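Local coordinates for RmpA (Streptococcus mutans, PDB 3BJV), which is a putative IIA component of the sugar phosphotransferase system, probably passing phosphate along during ascorbate uptake, at residues D78-V83 against L101-T106. Sequence-based numbering, arbitrary orientation.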
ATOM      1  N   ASP A  78      13.656   9.620  -3.925  1.00 10.91           N
ATOM      2  CA  ASP A  78      12.205   9.500  -3.618  1.00 10.11           C
ATOM      3  C   ASP A  78      11.453  10.719  -4.190  1.00  8.63           C
ATOM      4  O   ASP A  78      11.890  11.827  -4.031  1.00  8.23           O
ATOM      5  CB  ASP A  78      11.976   9.406  -2.105  1.00  9.19           C
ATOM      6  CG  ASP A  78      12.446   8.123  -1.539  1.00 12.37           C
ATOM      7  OD1 ASP A  78      11.983   7.020  -1.959  1.00 15.40           O
ATOM      8  OD2 ASP A  78      13.318   8.197  -0.672  1.00 15.29           O
ATOM      9  N   ALA A  79      10.370  10.513  -4.909  1.00  8.55           N
ATOM     10  CA  ALA A  79       9.657  11.670  -5.518  1.00  7.96           C
ATOM     11  C   ALA A  79       8.334  11.205  -5.986  1.00  7.29           C
ATOM     12  O   ALA A  79       8.120   9.989  -6.086  1.00  7.15           O
ATOM     13  CB  ALA A  79      10.454  12.274  -6.682  1.00  6.95           C
ATOM     14  N   PHE A  80       7.466  12.175  -6.255  1.00  6.66           N
ATOM     15  CA  PHE A  80       6.132  11.960  -6.744  1.00  7.32           C
ATOM     16  C   PHE A  80       5.843  12.964  -7.844  1.00  7.55           C
ATOM     17  O   PHE A  80       6.401  14.040  -7.830  1.00  5.40           O
ATOM     18  CB  PHE A  80       5.095  12.247  -5.651  1.00  7.37           C
ATOM     19  CG  PHE A  80       5.230  11.427  -4.415  1.00  8.53           C
ATOM     20  CD1 PHE A  80       5.948  11.904  -3.316  1.00 12.55           C
ATOM     21  CD2 PHE A  80       4.564  10.200  -4.298  1.00 12.97           C
ATOM     22  CE1 PHE A  80       6.044  11.153  -2.148  1.00 13.37           C
ATOM     23  CE2 PHE A  80       4.631   9.439  -3.090  1.00 12.54           C
ATOM     24  CZ  PHE A  80       5.349   9.927  -2.034  1.00 12.06           C
ATOM     25  N   SER A  81       4.931  12.612  -8.763  1.00  7.97           N
ATOM     26  CA  SER A  81       4.281  13.595  -9.604  1.00  8.66           C
ATOM     27  C   SER A  81       2.738  13.407  -9.596  1.00  8.62           C
ATOM     28  O   SER A  81       2.215  12.435  -9.115  1.00  9.30           O
ATOM     29  CB  SER A  81       4.798  13.495 -11.022  1.00  9.09           C
ATOM     30  OG  SER A  81       4.254  12.334 -11.615  1.00 13.98           O
ATOM     31  N   LEU A  82       2.019  14.383 -10.109  1.00  8.56           N
ATOM     32  CA  LEU A  82       0.604  14.302 -10.227  1.00  8.49           C
ATOM     33  C   LEU A  82       0.225  14.949 -11.549  1.00  8.96           C
ATOM     34  O   LEU A  82       0.600  16.113 -11.841  1.00  8.48           O
ATOM     35  CB  LEU A  82      -0.080  14.991  -9.055  1.00  8.20           C
ATOM     36  CG  LEU A  82      -1.579  14.704  -8.911  1.00  9.02           C
ATOM     37  CD1 LEU A  82      -1.887  14.763  -7.458  1.00 11.95           C
ATOM     38  CD2 LEU A  82      -2.425  15.721  -9.684  1.00  7.28           C
ATOM     39  N   VAL A  83      -0.514  14.172 -12.339  1.00  9.05           N
ATOM     40  CA  VAL A  83      -0.977  14.567 -13.652  1.00  8.27           C
ATOM     41  C   VAL A  83      -2.498  14.300 -13.652  1.00  8.49           C
ATOM     42  O   VAL A  83      -2.926  13.240 -13.175  1.00  8.99           O
ATOM     43  CB  VAL A  83      -0.281  13.699 -14.738  1.00  8.73           C
ATOM     44  CG1 VAL A  83      -1.130  13.614 -16.036  1.00  9.67           C
ATOM     45  CG2 VAL A  83       1.168  14.190 -15.047  1.00  6.15           C
ATOM     46  N   LEU A 101      -0.683   9.623 -10.279  1.00  9.95           N
ATOM     47  CA  LEU A 101       0.288  10.013  -9.306  1.00  9.60           C
ATOM     48  C   LEU A 101       1.462   9.003  -9.372  1.00 10.53           C
ATOM     49  O   LEU A 101       1.379   7.905  -8.812  1.00 10.24           O
ATOM     50  CB  LEU A 101      -0.354  10.113  -7.924  1.00  8.68           C
ATOM     51  CG  LEU A 101       0.239  11.122  -6.925  1.00  7.39           C
ATOM     52  CD1 LEU A 101      -0.765  11.361  -5.761  1.00  8.89           C
ATOM     53  CD2 LEU A 101       1.581  10.606  -6.386  1.00  2.00           C
ATOM     54  N   ALA A 102       2.501   9.366 -10.124  1.00  9.97           N
ATOM     55  CA  ALA A 102       3.694   8.539 -10.270  1.00 10.22           C
ATOM     56  C   ALA A 102       4.540   8.618  -9.024  1.00 10.67           C
ATOM     57  O   ALA A 102       4.632   9.640  -8.362  1.00 11.84           O
ATOM     58  CB  ALA A 102       4.485   8.952 -11.426  1.00  9.43           C
ATOM     59  N   LEU A 103       5.191   7.521  -8.734  1.00 11.16           N
ATOM     60  CA  LEU A 103       5.798   7.321  -7.466  1.00 11.14           C
ATOM     61  C   LEU A 103       7.211   6.891  -7.776  1.00 10.66           C
ATOM     62  O   LEU A 103       7.389   5.923  -8.549  1.00 11.27           O
ATOM     63  CB  LEU A 103       5.018   6.159  -6.801  1.00 11.79           C
ATOM     64  CG  LEU A 103       5.498   5.358  -5.581  1.00 13.14           C
ATOM     65  CD1 LEU A 103       6.293   6.287  -4.601  1.00 14.56           C
ATOM     66  CD2 LEU A 103       4.253   4.781  -4.898  1.00 10.39           C
ATOM     67  N   ALA A 104       8.207   7.558  -7.187  1.00  9.31           N
ATOM     68  CA  ALA A 104       9.569   6.993  -7.126  1.00  8.76           C
ATOM     69  C   ALA A 104      10.047   6.763  -5.698  1.00  9.38           C
ATOM     70  O   ALA A 104      10.290   7.753  -4.973  1.00 10.28           O
ATOM     71  CB  ALA A 104      10.571   7.884  -7.873  1.00  8.29           C
ATOM     72  N   ALA A 105      10.220   5.489  -5.317  1.00  9.23           N
ATOM     73  CA  ALA A 105      10.678   5.093  -3.980  1.00 11.43           C
ATOM     74  C   ALA A 105      12.037   4.392  -4.010  1.00 12.30           C
ATOM     75  O   ALA A 105      12.274   3.517  -4.840  1.00 13.54           O
ATOM     76  CB  ALA A 105       9.630   4.167  -3.275  1.00 11.50           C
ATOM     77  N   THR A 106      12.919   4.740  -3.088  1.00 13.14           N
ATOM     78  CA  THR A 106      14.267   4.149  -3.099  1.00 13.80           C
ATOM     79  C   THR A 106      14.346   2.733  -2.476  1.00 14.72           C
ATOM     80  O   THR A 106      15.387   2.054  -2.565  1.00 14.97           O
ATOM     81  CB  THR A 106      15.297   5.078  -2.455  1.00 13.44           C
ATOM     82  OG1 THR A 106      14.819   5.490  -1.163  1.00 14.05           O
ATOM     83  CG2 THR A 106      15.578   6.301  -3.370  1.00 10.58           C
TER
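Asp78 grips Thr106 with both carboxylate oxygens: the backbone N of Thr106 donates to Asp78 OD1 at 2.7 Å, and its hydroxyl OG1 donates to Asp78 OD2 at 3.1 Å. Both donors come in on the syn sides, the amide 34° out of the carboxylate plane. Asp78 CG lies anti to its own carbonyl carbon (chi1 -70°), which brings the carboxylate across to residues 101-106. This pair of hydrogen bonds closes one end of an antiparallel strand pair in the mixed sheet of the alpha/beta three-layer sandwich, where strands 79-85 and 96-104 run side by side. Next along, Ala79 and Ala104 form a hydrogen-bonded pair, with Ala104 N to Ala79 O at 2.7 Å and Ala79 N returning to Ala104 O. Ser81 N to Ala102 O, 3.0 Å, carries the ladder on past the non-hydrogen-bonded pair Phe80 and Leu103.

The small side chains of Ala79, Ser81, Ala102 and Ala104 share one face, and Ser81 OG is hydrogen-bonded to Ser29 O of helix 22-36. The opposite face carries Phe80, Leu82, Leu101 and Leu103, partly covered by helices 3-10 and 108-123. Phe80 and Leu103 point the same way, side by side, Phe80 CE2 to Leu103 CD1 at 3.9 Å. Leu101 forks between its neighbours: its CD1 meets Leu82 CD1, while its CD2 sits 3.7 Å from Phe80 CD2.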